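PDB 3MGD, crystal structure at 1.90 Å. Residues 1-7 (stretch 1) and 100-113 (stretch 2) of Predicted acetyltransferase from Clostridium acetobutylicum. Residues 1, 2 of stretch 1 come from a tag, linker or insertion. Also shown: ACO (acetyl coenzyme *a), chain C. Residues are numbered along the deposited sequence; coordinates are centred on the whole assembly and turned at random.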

# COMPACT_ATOMS: atom_id res chain seq x y z
N MSE A 1 27.12 -12.08 -21.70
CA MSE A 1 26.91 -10.94 -20.82
C MSE A 1 25.49 -10.93 -20.27
O MSE A 1 24.66 -11.75 -20.67
N MSE A 2 25.21 -9.99 -19.37
CA MSE A 2 23.91 -9.93 -18.72
C MSE A 2 22.76 -9.67 -19.69
O MSE A 2 22.86 -8.79 -20.55
N ASN A 3 21.66 -10.40 -19.54
CA ASN A 3 20.46 -10.04 -20.28
C ASN A 3 19.25 -9.74 -19.39
O ASN A 3 19.00 -10.44 -18.40
N TYR A 4 18.52 -8.70 -19.73
CA TYR A 4 17.36 -8.28 -18.93
C TYR A 4 16.06 -8.55 -19.67
O TYR A 4 15.94 -8.25 -20.86
N ARG A 5 15.09 -9.12 -18.96
CA ARG A 5 13.76 -9.35 -19.53
C ARG A 5 12.69 -9.30 -18.44
O ARG A 5 13.00 -9.43 -17.25
N LYS A 6 11.44 -9.10 -18.85
CA LYS A 6 10.32 -9.14 -17.92
C LYS A 6 9.85 -10.58 -17.77
O LYS A 6 9.78 -11.33 -18.74
N ALA A 7 9.57 -10.98 -16.53
CA ALA A 7 9.13 -12.35 -16.24
C ALA A 7 7.77 -12.67 -16.87
O ALA A 7 6.89 -11.81 -16.91
N GLY A 100 25.92 -2.00 -9.13
CA GLY A 100 24.90 -1.09 -9.63
C GLY A 100 23.71 -1.81 -10.26
O GLY A 100 22.88 -1.18 -10.93
N ILE A 101 23.60 -3.12 -10.03
CA ILE A 101 22.51 -3.87 -10.65
C ILE A 101 21.14 -3.46 -10.11
O ILE A 101 20.24 -3.14 -10.89
N ALA A 102 20.98 -3.47 -8.80
CA ALA A 102 19.73 -3.03 -8.20
C ALA A 102 19.41 -1.57 -8.58
O ALA A 102 18.26 -1.25 -8.88
N THR A 103 20.42 -0.71 -8.61
CA THR A 103 20.20 0.70 -8.99
C THR A 103 19.68 0.84 -10.43
O THR A 103 18.75 1.62 -10.69
N GLY A 104 20.26 0.08 -11.35
CA GLY A 104 19.78 0.06 -12.72
C GLY A 104 18.39 -0.56 -12.84
O GLY A 104 17.60 -0.16 -13.68
N MSE A 105 18.10 -1.55 -11.99
CA MSE A 105 16.74 -2.11 -11.94
C MSE A 105 15.73 -1.04 -11.53
O MSE A 105 14.63 -0.96 -12.09
N LEU A 106 16.09 -0.23 -10.53
CA LEU A 106 15.20 0.86 -10.11
C LEU A 106 14.86 1.76 -11.30
O LEU A 106 13.72 2.20 -11.42
N ASP A 107 15.83 2.04 -12.18
CA ASP A 107 15.54 2.84 -13.37
C ASP A 107 14.46 2.18 -14.22
O ASP A 107 13.56 2.85 -14.72
N ARG A 108 14.57 0.86 -14.41
CA ARG A 108 13.59 0.14 -15.22
C ARG A 108 12.21 0.16 -14.57
O ARG A 108 11.20 0.25 -15.27
N LEU A 109 12.17 0.08 -13.24
CA LEU A 109 10.88 0.08 -12.55
C LEU A 109 10.22 1.45 -12.60
O LEU A 109 9.01 1.55 -12.78
N VAL A 110 11.01 2.50 -12.46
CA VAL A 110 10.51 3.85 -12.61
C VAL A 110 9.90 4.01 -14.00
O VAL A 110 8.85 4.64 -14.17
N ASN A 111 10.53 3.41 -15.00
CA ASN A 111 9.96 3.48 -16.34
C ASN A 111 8.60 2.78 -16.46
O ASN A 111 7.70 3.27 -17.14
N GLU A 112 8.45 1.63 -15.79
CA GLU A 112 7.15 0.93 -15.80
C GLU A 112 6.07 1.85 -15.23
O GLU A 112 4.93 1.87 -15.71
N ALA A 113 6.43 2.60 -14.20
CA ALA A 113 5.50 3.51 -13.55
C ALA A 113 5.06 4.64 -14.48
O ALA A 113 3.88 4.93 -14.62

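Strand 3-6 runs at 35° to helix 101-113, with 11.6 Å between the axes at closest approach. Side chains reach across that gap, with two waters, and no direct hydrogen bond crosses it.

Met1 comes from the tag, is poorly ordered and makes no contact with the helix. Met2, also a tag residue and a selenomethionine, points toward the helix. Its chi angles are t, p, p, and Met2 CE lies 3.5 Å from Ile101 CD1. Ile101 leaves the helix sideways with chi1 m and chi2 t, and the contact is apolar.

Asn3 points away and makes no contact with the helix.

Tyr4 points toward the helix with chi1 m and has the largest covered area, 101 Å². The guanidinium of Arg108 lies flat on its ring, with planes at 23°. Arg108 CZ is 4.5 Å from the Tyr4 ring centroid and off-centre, a cation-pi arrangement. Arg108 reaches there with chi1 m and an extended t, t chain. Selenomethionine Met105 (m, m, then chi3 -147°) starts sideways, but its end comes nearer. Met105 SE sits at the ring edge, 4.0 Å from Tyr4 CE2. A water bridges Tyr4 OH and Ile101 O, 2.8 Å from each, and donates to the carbonyl.

Arg5 points away again.

Lys6 starts sideways with chi angles m, t, m, t, and its end comes nearer the helix. Lys6 CD lies 3.7 Å from Glu112 OE2. Lys6 NZ is 4.5 Å from Glu112 OE2, too far for a salt bridge. A water links them, accepting from Lys6 NZ at 2.9 Å and donating to Glu112 OE2 at 2.6 Å. Glu112 points toward the strand, with chi1 and chi2 both m.

The helix start binds acetyl coenzyme A. Gly100 N donates to ACO O1A (2.7 Å), Ala102 N to ACO O5A (3.0 Å), and Thr103 OG1 to ACO O2A (2.7 Å).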

# COMPACT_ATOMS: atom_id res chain seq x y z
CB MSE A 1 27.20 -9.63 -21.55
CG MSE A 1 26.26 -9.33 -22.70
SE MSE A 1 26.55 -7.56 -23.46
CE MSE A 1 25.10 -7.56 -24.76
CB MSE A 2 23.91 -8.80 -17.69
CG MSE A 2 22.81 -8.92 -16.69
SE MSE A 2 23.39 -10.13 -15.30
CE MSE A 2 24.37 -8.82 -14.26
CB ASN A 3 20.12 -11.05 -21.39
CG ASN A 3 19.57 -12.35 -20.86
OD1 ASN A 3 20.32 -13.21 -20.40
ND2 ASN A 3 18.25 -12.51 -20.94
CB TYR A 4 17.46 -6.79 -18.62
CG TYR A 4 18.59 -6.43 -17.68
CD1 TYR A 4 19.90 -6.30 -18.15
CD2 TYR A 4 18.35 -6.24 -16.33
CE1 TYR A 4 20.94 -5.97 -17.28
CE2 TYR A 4 19.37 -5.90 -15.46
CZ TYR A 4 20.66 -5.77 -15.93
OH TYR A 4 21.66 -5.44 -15.04
CB ARG A 5 13.70 -10.71 -20.24
CG ARG A 5 13.89 -11.90 -19.34
CD ARG A 5 13.84 -13.21 -20.11
NE ARG A 5 14.02 -14.36 -19.23
CZ ARG A 5 13.02 -15.04 -18.68
NH1 ARG A 5 11.77 -14.68 -18.92
NH2 ARG A 5 13.27 -16.06 -17.88
CB LYS A 6 9.18 -8.22 -18.41
CG LYS A 6 9.45 -6.74 -18.19
CD LYS A 6 8.55 -5.83 -19.02
CE LYS A 6 8.83 -6.00 -20.51
NZ LYS A 6 8.21 -4.93 -21.33
CB ALA A 7 9.08 -12.57 -14.73
CB ILE A 101 22.70 -5.39 -10.51
CG1 ILE A 101 23.95 -5.83 -11.27
CG2 ILE A 101 21.46 -6.12 -11.02
CD1 ILE A 101 24.23 -7.31 -11.12
CB ALA A 102 19.76 -3.21 -6.68
CB THR A 103 21.49 1.55 -8.79
OG1 THR A 103 21.83 1.57 -7.40
CG2 THR A 103 21.28 2.98 -9.27
CB MSE A 105 16.66 -3.27 -10.95
CG MSE A 105 17.29 -4.57 -11.42
SE MSE A 105 16.35 -5.28 -12.98
CE MSE A 105 16.59 -7.19 -12.65
CB LEU A 106 15.83 1.69 -8.97
CG LEU A 106 15.92 1.00 -7.60
CD1 LEU A 106 16.85 1.75 -6.65
CD2 LEU A 106 14.54 0.86 -7.00
CB ASP A 107 16.79 3.08 -14.24
CG ASP A 107 17.83 3.97 -13.56
OD1 ASP A 107 17.47 4.81 -12.71
OD2 ASP A 107 19.02 3.84 -13.91
CB ARG A 108 14.02 -1.31 -15.47
CG ARG A 108 15.31 -1.45 -16.25
CD ARG A 108 15.59 -2.92 -16.54
NE ARG A 108 16.83 -3.11 -17.30
CZ ARG A 108 16.92 -3.08 -18.63
NH1 ARG A 108 15.84 -2.86 -19.38
NH2 ARG A 108 18.09 -3.27 -19.22
CB LEU A 109 11.04 -0.39 -11.10
CG LEU A 109 11.52 -1.84 -10.95
CD1 LEU A 109 11.72 -2.17 -9.49
CD2 LEU A 109 10.56 -2.83 -11.60
CB VAL A 110 11.63 4.89 -12.38
CG1 VAL A 110 11.28 6.23 -13.01
CG2 VAL A 110 11.91 5.02 -10.88
CB ASN A 111 10.95 2.96 -17.39
CG ASN A 111 10.35 2.93 -18.78
OD1 ASN A 111 10.06 3.97 -19.36
ND2 ASN A 111 10.16 1.72 -19.31
CB GLU A 112 7.20 -0.36 -14.98
CG GLU A 112 8.17 -1.41 -15.51
CD GLU A 112 7.80 -1.93 -16.89
OE1 GLU A 112 6.61 -1.92 -17.25
OE2 GLU A 112 8.73 -2.37 -17.62
CB ALA A 113 6.12 4.08 -12.27
N1A ACO C . 29.82 3.73 -8.30
C2A ACO C . 30.14 3.61 -6.94
N3A ACO C . 29.41 2.73 -6.11
C4A ACO C . 28.32 1.95 -6.68
C5A ACO C . 27.99 2.06 -8.07
C6A ACO C . 28.71 2.93 -8.88
N6A ACO C . 28.38 3.04 -10.29
N7A ACO C . 26.89 1.18 -8.35
C8A ACO C . 26.55 0.54 -7.17
N9A ACO C . 27.42 1.03 -6.11
C1B ACO C . 27.44 0.49 -4.76
C2B ACO C . 26.49 1.44 -4.01
O2B ACO C . 26.73 2.81 -3.94
C3B ACO C . 26.21 0.66 -2.75
O3B ACO C . 27.10 0.79 -1.66
P3B ACO C . 26.89 1.84 -0.48
O7A ACO C . 28.28 2.07 0.20
O8A ACO C . 25.89 1.27 0.55
O9A ACO C . 26.36 3.15 -1.02
C4B ACO C . 26.03 -0.78 -3.34
O4B ACO C . 27.06 -0.84 -4.40
C5B ACO C . 24.68 -1.39 -3.67
O5B ACO C . 24.11 -0.82 -4.82
P1A ACO C . 23.66 -1.72 -6.04
O1A ACO C . 24.85 -2.43 -6.70
O2A ACO C . 22.89 -0.83 -7.01
O3A ACO C . 22.67 -2.77 -5.41
P2A ACO C . 22.88 -4.35 -5.47
O4A ACO C . 24.13 -4.84 -4.66
O5A ACO C . 22.87 -4.85 -6.89
O6A ACO C . 21.58 -4.98 -4.85
CBP ACO C . 20.14 -5.43 -2.94
CCP ACO C . 21.07 -4.45 -3.65
CDP ACO C . 19.43 -4.74 -1.79
CEP ACO C . 19.17 -5.95 -3.94
CAP ACO C . 21.02 -6.59 -2.36
OAP ACO C . 21.92 -6.15 -1.40
C9P ACO C . 20.25 -7.81 -1.93
O9P ACO C . 19.81 -8.64 -2.73
N8P ACO C . 20.06 -7.98 -0.50
C7P ACO C . 19.26 -9.09 0.02
C6P ACO C . 17.83 -8.98 -0.37
C5P ACO C . 17.29 -7.60 -0.08
O5P ACO C . 17.54 -7.04 0.99
N4P ACO C . 16.55 -6.96 -1.11
C3P ACO C . 15.79 -5.76 -0.86
C2P ACO C . 14.46 -5.93 -0.17
S1P ACO C . 13.50 -4.44 -0.03
C ACO C . 12.64 -4.13 -1.44
O ACO C . 12.70 -4.91 -2.38
CH3 ACO C . 11.91 -2.85 -1.58
O HOH W 1 20.64 -3.16 -13.71
O HOH W 2 8.48 -2.25 -20.21